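PDB 4G1P: Cys-Gly metallodipeptidase DUG1, which hydrolyses the dipeptide Cys-Gly as a zinc- or manganese-dependent M20-family peptidase and serves as the catalytic component of the glutathione-degrading DUG complex. Local coordinates for residues F19-R22 against L23-I27; D137-G140 against P141-W145; S144-N147 against V148-F152; N460-G463 against G464-M468. All blocks are in the same frame, centred on the assembly; numbering follows the deposited sequence.

Contact 1 (F19-R22 against L23-I27)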
# COMPACT_ATOMS: atom_id res chain seq x y z
N PHE A 19 -9.02 -31.94 -20.79
CA PHE A 19 -9.12 -31.36 -19.45
C PHE A 19 -8.13 -30.22 -19.30
O PHE A 19 -8.47 -29.17 -18.75
CB PHE A 19 -8.88 -32.41 -18.36
CG PHE A 19 -9.88 -33.53 -18.34
CD1 PHE A 19 -11.12 -33.39 -18.94
CD2 PHE A 19 -9.59 -34.72 -17.71
CE1 PHE A 19 -12.03 -34.41 -18.94
CE2 PHE A 19 -10.50 -35.74 -17.69
CZ PHE A 19 -11.72 -35.59 -18.30
N PHE A 20 -6.90 -30.43 -19.78
CA PHE A 20 -5.84 -29.44 -19.71
C PHE A 20 -6.26 -28.23 -20.52
O PHE A 20 -6.11 -27.09 -20.09
CB PHE A 20 -4.55 -30.00 -20.32
CG PHE A 20 -3.79 -30.92 -19.41
CD1 PHE A 20 -3.88 -30.81 -18.04
CD2 PHE A 20 -2.96 -31.91 -19.95
CE1 PHE A 20 -3.15 -31.69 -17.21
CE2 PHE A 20 -2.24 -32.78 -19.13
CZ PHE A 20 -2.33 -32.67 -17.77
N SER A 21 -6.79 -28.50 -21.70
CA SER A 21 -7.20 -27.44 -22.58
C SER A 21 -8.29 -26.60 -21.92
O SER A 21 -8.21 -25.37 -21.88
CB SER A 21 -7.68 -28.03 -23.90
OG SER A 21 -8.11 -27.01 -24.77
N ARG A 22 -9.30 -27.28 -21.41
CA ARG A 22 -10.39 -26.60 -20.73
C ARG A 22 -9.86 -25.76 -19.58
O ARG A 22 -10.25 -24.60 -19.41
CB ARG A 22 -11.41 -27.62 -20.24
CG ARG A 22 -12.36 -27.06 -19.22
CD ARG A 22 -13.31 -28.14 -18.72
NE ARG A 22 -14.35 -28.43 -19.70
CZ ARG A 22 -14.97 -29.60 -19.81
NH1 ARG A 22 -14.66 -30.61 -19.01
NH2 ARG A 22 -15.90 -29.75 -20.74
N LEU A 23 -8.93 -26.32 -18.81
CA LEU A 23 -8.41 -25.63 -17.64
C LEU A 23 -7.54 -24.43 -18.05
O LEU A 23 -7.46 -23.44 -17.33
CB LEU A 23 -7.64 -26.61 -16.76
CG LEU A 23 -7.02 -26.06 -15.49
CD1 LEU A 23 -8.08 -25.47 -14.59
CD2 LEU A 23 -6.25 -27.14 -14.76
N THR A 24 -6.91 -24.50 -19.21
CA THR A 24 -6.07 -23.41 -19.66
C THR A 24 -6.90 -22.18 -20.00
O THR A 24 -6.54 -21.07 -19.62
CB THR A 24 -5.23 -23.78 -20.89
OG1 THR A 24 -4.42 -24.92 -20.60
CG2 THR A 24 -4.36 -22.62 -21.29
N LYS A 25 -8.01 -22.40 -20.71
CA LYS A 25 -8.87 -21.31 -21.13
C LYS A 25 -9.44 -20.58 -19.94
O LYS A 25 -9.44 -19.34 -19.89
CB LYS A 25 -10.01 -21.82 -22.00
CG LYS A 25 -9.61 -22.17 -23.42
CD LYS A 25 -10.64 -23.06 -24.09
CE LYS A 25 -10.17 -23.49 -25.46
NZ LYS A 25 -8.68 -23.59 -25.46
N ALA A 26 -9.91 -21.36 -18.97
CA ALA A 26 -10.49 -20.85 -17.74
C ALA A 26 -9.50 -19.98 -16.96
O ALA A 26 -9.83 -18.87 -16.53
CB ALA A 26 -10.96 -22.02 -16.88
N ILE A 27 -8.30 -20.50 -16.76
CA ILE A 27 -7.28 -19.82 -16.00
C ILE A 27 -6.88 -18.51 -16.70
O ILE A 27 -6.44 -17.57 -16.06
CB ILE A 27 -6.07 -20.77 -15.80
CG1 ILE A 27 -6.47 -21.92 -14.87
CG2 ILE A 27 -4.85 -20.06 -15.26
CD1 ILE A 27 -7.04 -21.46 -13.55

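Contact 2 (D137-G140 against P141-W145). With ZN (zinc ion), chain B.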
# COMPACT_ATOMS: atom_id res chain seq x y z
N ASP A 137 -7.32 -22.82 -6.26
CA ASP A 137 -8.30 -22.08 -5.50
C ASP A 137 -8.99 -21.10 -6.44
O ASP A 137 -8.59 -19.94 -6.52
CB ASP A 137 -7.59 -21.32 -4.37
CG ASP A 137 -8.53 -20.49 -3.50
OD1 ASP A 137 -9.75 -20.64 -3.61
OD2 ASP A 137 -8.02 -19.68 -2.69
N ASP A 138 -10.03 -21.55 -7.15
CA ASP A 138 -10.70 -22.84 -6.96
C ASP A 138 -11.07 -23.42 -8.33
O ASP A 138 -11.94 -24.28 -8.43
CB ASP A 138 -11.98 -22.62 -6.13
CG ASP A 138 -12.69 -23.94 -5.74
OD1 ASP A 138 -12.02 -24.92 -5.34
OD2 ASP A 138 -13.93 -23.98 -5.83
N THR A 139 -10.41 -22.95 -9.38
CA THR A 139 -10.84 -23.29 -10.75
C THR A 139 -10.51 -24.74 -11.18
O THR A 139 -11.31 -25.39 -11.86
CB THR A 139 -10.31 -22.24 -11.76
OG1 THR A 139 -10.79 -20.95 -11.38
CG2 THR A 139 -10.78 -22.53 -13.15
N GLY A 140 -9.35 -25.24 -10.78
CA GLY A 140 -9.03 -26.64 -11.00
C GLY A 140 -10.08 -27.59 -10.43
O GLY A 140 -10.66 -28.40 -11.16
N PRO A 141 -10.34 -27.51 -9.10
CA PRO A 141 -11.32 -28.41 -8.49
C PRO A 141 -12.71 -28.24 -9.09
O PRO A 141 -13.34 -29.25 -9.41
CB PRO A 141 -11.32 -27.98 -7.02
CG PRO A 141 -9.97 -27.35 -6.81
CD PRO A 141 -9.67 -26.65 -8.10
N LEU A 142 -13.16 -27.00 -9.25
CA LEU A 142 -14.46 -26.73 -9.86
C LEU A 142 -14.61 -27.47 -11.19
O LEU A 142 -15.55 -28.25 -11.37
CB LEU A 142 -14.65 -25.23 -10.08
CG LEU A 142 -16.00 -24.73 -10.60
CD1 LEU A 142 -16.18 -23.28 -10.20
CD2 LEU A 142 -16.11 -24.85 -12.10
N LEU A 143 -13.70 -27.21 -12.12
CA LEU A 143 -13.79 -27.82 -13.45
C LEU A 143 -13.69 -29.35 -13.37
O LEU A 143 -14.22 -30.07 -14.23
CB LEU A 143 -12.73 -27.26 -14.39
CG LEU A 143 -12.88 -25.79 -14.78
CD1 LEU A 143 -11.66 -25.31 -15.57
CD2 LEU A 143 -14.16 -25.58 -15.57
N SER A 144 -13.04 -29.85 -12.33
CA SER A 144 -12.90 -31.29 -12.16
C SER A 144 -14.25 -32.00 -12.18
O SER A 144 -14.39 -33.06 -12.80
CB SER A 144 -12.16 -31.61 -10.86
OG SER A 144 -10.80 -31.25 -10.95
N TRP A 145 -15.25 -31.40 -11.54
CA TRP A 145 -16.60 -31.96 -11.58
C TRP A 145 -17.09 -32.17 -13.00
O TRP A 145 -17.69 -33.20 -13.31
CB TRP A 145 -17.59 -31.09 -10.81
CG TRP A 145 -17.29 -31.04 -9.34
CD1 TRP A 145 -16.87 -29.95 -8.63
CD2 TRP A 145 -17.36 -32.13 -8.41
NE1 TRP A 145 -16.69 -30.30 -7.32
CE2 TRP A 145 -16.99 -31.62 -7.16
CE3 TRP A 145 -17.71 -33.48 -8.53
CZ2 TRP A 145 -16.95 -32.42 -6.01
CZ3 TRP A 145 -17.68 -34.27 -7.39
CH2 TRP A 145 -17.30 -33.74 -6.15
ZN ZN B . -9.19 -18.23 -1.90

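Contact 3 (S144-N147 against V148-F152)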
# COMPACT_ATOMS: atom_id res chain seq x y z
N SER A 144 -13.04 -29.85 -12.33
CA SER A 144 -12.90 -31.29 -12.16
C SER A 144 -14.25 -32.00 -12.18
O SER A 144 -14.39 -33.06 -12.80
CB SER A 144 -12.16 -31.61 -10.86
OG SER A 144 -10.80 -31.25 -10.95
N TRP A 145 -15.25 -31.40 -11.54
CA TRP A 145 -16.60 -31.96 -11.58
C TRP A 145 -17.09 -32.17 -13.00
O TRP A 145 -17.69 -33.20 -13.31
CB TRP A 145 -17.59 -31.09 -10.81
CG TRP A 145 -17.29 -31.04 -9.34
CD1 TRP A 145 -16.87 -29.95 -8.63
CD2 TRP A 145 -17.36 -32.13 -8.41
NE1 TRP A 145 -16.69 -30.30 -7.32
CE2 TRP A 145 -16.99 -31.62 -7.16
CE3 TRP A 145 -17.71 -33.48 -8.53
CZ2 TRP A 145 -16.95 -32.42 -6.01
CZ3 TRP A 145 -17.68 -34.27 -7.39
CH2 TRP A 145 -17.30 -33.74 -6.15
N ILE A 146 -16.80 -31.22 -13.89
CA ILE A 146 -17.21 -31.37 -15.28
C ILE A 146 -16.40 -32.44 -16.02
O ILE A 146 -16.97 -33.23 -16.77
CB ILE A 146 -17.12 -30.05 -16.04
CG1 ILE A 146 -17.79 -28.94 -15.24
CG2 ILE A 146 -17.73 -30.20 -17.44
CD1 ILE A 146 -17.55 -27.57 -15.79
N ASN A 147 -15.09 -32.45 -15.80
CA ASN A 147 -14.22 -33.49 -16.35
C ASN A 147 -14.78 -34.87 -16.03
O ASN A 147 -14.94 -35.73 -16.91
CB ASN A 147 -12.82 -33.34 -15.77
CG ASN A 147 -12.21 -31.97 -16.03
OD1 ASN A 147 -12.58 -31.29 -17.00
ND2 ASN A 147 -11.27 -31.54 -15.17
N VAL A 148 -15.12 -35.05 -14.75
CA VAL A 148 -15.69 -36.29 -14.28
C VAL A 148 -16.98 -36.67 -15.01
O VAL A 148 -17.14 -37.81 -15.43
CB VAL A 148 -15.92 -36.24 -12.77
CG1 VAL A 148 -16.75 -37.46 -12.32
CG2 VAL A 148 -14.58 -36.19 -12.07
N VAL A 149 -17.90 -35.71 -15.17
CA VAL A 149 -19.09 -36.00 -15.96
C VAL A 149 -18.69 -36.46 -17.37
O VAL A 149 -19.23 -37.42 -17.89
CB VAL A 149 -20.06 -34.81 -16.04
CG1 VAL A 149 -21.17 -35.11 -17.01
CG2 VAL A 149 -20.63 -34.51 -14.68
N ASP A 150 -17.70 -35.80 -17.94
CA ASP A 150 -17.25 -36.16 -19.27
C ASP A 150 -16.70 -37.58 -19.30
O ASP A 150 -16.91 -38.31 -20.26
CB ASP A 150 -16.19 -35.18 -19.77
CG ASP A 150 -16.78 -33.88 -20.23
OD1 ASP A 150 -18.01 -33.85 -20.44
OD2 ASP A 150 -16.02 -32.90 -20.39
N ALA A 151 -15.98 -37.97 -18.25
CA ALA A 151 -15.31 -39.25 -18.27
C ALA A 151 -16.31 -40.40 -18.20
O ALA A 151 -16.16 -41.39 -18.91
CB ALA A 151 -14.31 -39.34 -17.14
N PHE A 152 -17.32 -40.26 -17.35
CA PHE A 152 -18.43 -41.20 -17.32
C PHE A 152 -19.03 -41.31 -18.71
O PHE A 152 -19.30 -42.40 -19.21
CB PHE A 152 -19.50 -40.79 -16.29
CG PHE A 152 -19.23 -41.26 -14.89
CD1 PHE A 152 -18.49 -40.48 -14.01
CD2 PHE A 152 -19.69 -42.49 -14.47
CE1 PHE A 152 -18.22 -40.92 -12.72
CE2 PHE A 152 -19.43 -42.95 -13.18
CZ PHE A 152 -18.69 -42.16 -12.30

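Contact 4 (N460-G463 against G464-M468)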
# COMPACT_ATOMS: atom_id res chain seq x y z
N ASN A 460 -2.49 -34.73 -7.96
CA ASN A 460 -3.70 -34.36 -7.21
C ASN A 460 -4.87 -34.04 -8.13
O ASN A 460 -6.03 -34.30 -7.81
CB ASN A 460 -3.42 -33.18 -6.30
CG ASN A 460 -2.54 -33.54 -5.14
OD1 ASN A 460 -1.34 -33.80 -5.32
ND2 ASN A 460 -3.11 -33.56 -3.94
N PHE A 461 -4.55 -33.48 -9.29
CA PHE A 461 -5.57 -33.17 -10.27
C PHE A 461 -6.21 -34.47 -10.73
O PHE A 461 -7.42 -34.65 -10.60
CB PHE A 461 -4.96 -32.40 -11.44
CG PHE A 461 -5.96 -31.92 -12.42
CD1 PHE A 461 -7.19 -31.46 -11.99
CD2 PHE A 461 -5.68 -31.93 -13.78
CE1 PHE A 461 -8.14 -31.02 -12.90
CE2 PHE A 461 -6.62 -31.48 -14.71
CZ PHE A 461 -7.85 -31.02 -14.27
N VAL A 462 -5.40 -35.38 -11.24
CA VAL A 462 -5.90 -36.66 -11.71
C VAL A 462 -6.44 -37.51 -10.56
O VAL A 462 -7.56 -38.03 -10.64
CB VAL A 462 -4.84 -37.44 -12.49
CG1 VAL A 462 -5.34 -38.84 -12.82
CG2 VAL A 462 -4.45 -36.69 -13.76
N GLY A 463 -5.65 -37.64 -9.50
CA GLY A 463 -6.07 -38.38 -8.33
C GLY A 463 -7.39 -37.88 -7.76
O GLY A 463 -8.25 -38.68 -7.35
N GLY A 464 -7.55 -36.56 -7.74
CA GLY A 464 -8.74 -35.95 -7.19
C GLY A 464 -9.96 -36.20 -8.05
O GLY A 464 -11.09 -36.30 -7.54
N MET A 465 -9.76 -36.28 -9.36
CA MET A 465 -10.87 -36.51 -10.26
C MET A 465 -11.39 -37.93 -10.11
O MET A 465 -12.60 -38.16 -9.98
CB MET A 465 -10.46 -36.26 -11.71
CG MET A 465 -10.62 -34.81 -12.14
SD MET A 465 -10.19 -34.53 -13.87
CE MET A 465 -8.40 -34.68 -13.81
N LYS A 466 -10.45 -38.87 -10.11
CA LYS A 466 -10.76 -40.27 -9.91
C LYS A 466 -11.39 -40.44 -8.54
O LYS A 466 -12.31 -41.24 -8.38
CB LYS A 466 -9.51 -41.12 -10.05
CG LYS A 466 -8.92 -41.09 -11.46
CD LYS A 466 -7.59 -41.82 -11.55
CE LYS A 466 -7.14 -41.99 -13.00
NZ LYS A 466 -5.89 -42.78 -13.13
N THR A 467 -10.92 -39.67 -7.55
CA THR A 467 -11.51 -39.77 -6.22
C THR A 467 -12.94 -39.21 -6.21
O THR A 467 -13.84 -39.77 -5.57
CB THR A 467 -10.64 -39.08 -5.14
OG1 THR A 467 -9.39 -39.77 -5.02
CG2 THR A 467 -11.33 -39.13 -3.77
N MET A 468 -13.15 -38.13 -6.94
CA MET A 468 -14.49 -37.60 -7.08
C MET A 468 -15.40 -38.62 -7.78
O MET A 468 -16.57 -38.78 -7.42
CB MET A 468 -14.47 -36.29 -7.88
CG MET A 468 -13.83 -35.10 -7.19
SD MET A 468 -13.77 -33.75 -8.40
CE MET A 468 -13.47 -32.29 -7.39

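Contact 1 (F19-R22 against L23-I27)
The carbonyl group of Phe20 is the flat group gripped here, and both of its donors come from Thr24. The hydroxyl OG1 of Thr24 stands above the carbonyl plane, 41° out of it, and donates to Phe20 O over 2.8 Å. Thr24 N, also 2.8 Å from Phe20 O, is tilted 20° from that plane. OG1 can reach back because it lies anti to its own carbonyl carbon (chi1 -58°), beside the backbone N; the threonine hydroxyl therefore doubles the i to i+4 bond of the helix. The rings of Phe19 and Phe20 make no contact with residues 23-27; their carbonyl oxygens do the bonding.

One step on, Lys25 N bonds to Ser21 O at 3.2 Å. The lysine chain runs back along the same helical turn and bends at its last torsion, which brings Lys25 NZ to 3.5 Å from Ser21 OG. The outer bonds of the ladder are Leu23 N to Phe19 O (2.9 Å) and Ala26 N to Arg22 O (3.3 Å). Arg22 bends at its third torsion, NE bonding to Gln52 OE1 and NH1 forming a salt bridge with Asp150.

This is a segment of helix 16-28. Leu23 and Ala26 lie on Leu143 of helix 135-154, Lys25 and Ala26 touch Phe48 of helix 39-55, and Phe20 and Thr24 reach Ile123 of strand 122-124.

Contact 2 (D137-G140 against P141-W145)
Near the N-terminal end of helix 135-154, a cis peptide bond joins Asp137 to Asp138; beyond it Leu142 N bonds to Asp138 O (3.1 Å) and Leu143 N to Thr139 O (3.0 Å), while Pro141, having no N-H, gives no bond to the turn before and the helix kinks. A cis bond beside the bridging aspartate is a hallmark of the dinuclear M20 metallopeptidases.

The ring of Pro141 lies against the Asp138 carboxylate, its CB and CG edge meeting OD1, with Pro141 CG 3.5 Å from Asp138 OD1. The other carboxylate oxygen, Asp138 OD2, is taken by the backbone N of His102. Thr139 and Leu143, one turn apart, point the same way, and Thr139 CG2 lies 3.8 Å from Leu143 CD1. The Thr139 hydroxyl faces elsewhere, to Lys45 NZ. Ser144 turns back on the helix: with OG anti to its carbonyl carbon (chi1 -70°), it donates to Gly140 O over 2.9 Å from above the carbonyl plane, and Ser144 N shares the same acceptor.

Asp137 points away from the turn into the active site, where it belongs to both zinc sites and touches the bound glycine. Asp137 OD2 holds one zinc at 2.0 Å, together with His450 NE2 and Glu172 OE2.

Contact 3 (S144-N147 against V148-F152)
The C-terminal half of helix 135-154 in the catalytic domain is a regular alpha-helical ladder, in which Val148 N bonds to Ser144 O at 2.9 Å. Val149 N to Trp145 O (3.1 Å), Asp150 N to Ile146 O (2.9 Å) and Ala151 N to Asn147 O (2.8 Å) carry it on, so each of the four residues 144-147 gives up its carbonyl to the turn that follows.

The two valines and the aspartate fold back over these carbonyls. Val148 uses CG2, the methyl set beside its backbone N, which comes within 3.2 Å of Ser144 O; Val149 CG2 does the same at Trp145 O, 3.5 Å away. In Asp150 it is the carboxylate carbon, CG, that lies 3.5 Å from Ile146 O, CG being anti to the carbonyl carbon and beside the backbone N (chi1 -77°). At the far end the ring of Phe152 has Val148 O at its edge, in the ring plane, and it makes an edge-to-face pair with Phe159.

The polar ends are taken up by neighbours. Arg22 NH1 bonds to Asn147 OD1 and forms a salt bridge with Asp150 OD2, while Asp150 OD1 accepts from Ser56 OG and pairs with Lys153. Mostly apolar and buried, but with Asn147 and Asp150 meeting Arg22 of helix 16-28, this is a helix packed among others in an alpha/beta domain, as in the zinc-binding domain of M20 peptidases.

Contact 4 (N460-G463 against G464-M468)
Met465 CE sits almost squarely over the centre of the Phe461 ring, 3.6 Å from its centroid and 5° off the ring normal, so the methyl meets all six ring carbons nearly evenly in a CH-pi contact. The sulfur follows less centrally: Met465 SD lies 4.5 Å from the Phe461 centroid, still over the same face. Phe461 carries its ring anti to the backbone N (chi1 -174°), alongside its own carbonyl, and the methionine chain, bent at its last torsion, folds its methyl back over it.

Beside this pair, Val462 and Lys466 run side by side, with Val462 CG1 3.6 Å from Lys466 CE. The lysine chain is extended beyond CG and takes its NZ past the valine to a salt bridge with Asp13 of helix 5-14.

Both pairs are i to i+4 neighbours on helix 458-477, the first being a Met-aromatic contact within one helical turn. The backbone beneath them is bonded to match: Met465 N to Phe461 O, and Lys466 N to Val462 O at 3.1 Å. On the next rung Gly463 O accepts twice from Thr467, from N at 2.9 Å and from OG1 at 2.8 Å, the two donors arriving on opposite faces of the carbonyl plane.

Farther out, Asn147 of helix 135-154 lies against both Phe461 and Met465. At the start of the segment the amide of Asn460 is held at both ends, OD1 by Arg444 NE and ND2 by Met442 O, and Thr467 packs on Val409 and Tyr410 of helix 397-410.

How the contacts relate
From the N terminus, contact 1 comes first, on helix 16-28; contacts 2 and 3 follow on helix 135-154, and contact 4 lies near the C-terminal end on helix 458-477. Each closes only helical turns, so none encloses another; contacts 2 and 3 overlap at Ser144 and Trp145, one beginning where the other ends. The three helices pack against one another. Thr139 of contact 2 meets Ala26 and Ile27 of contact 1, while Ser144 faces Phe461 and Trp145 meets Met468 of contact 4. Phe19 also touches Met465, bringing helices 16-28 and 458-477 together.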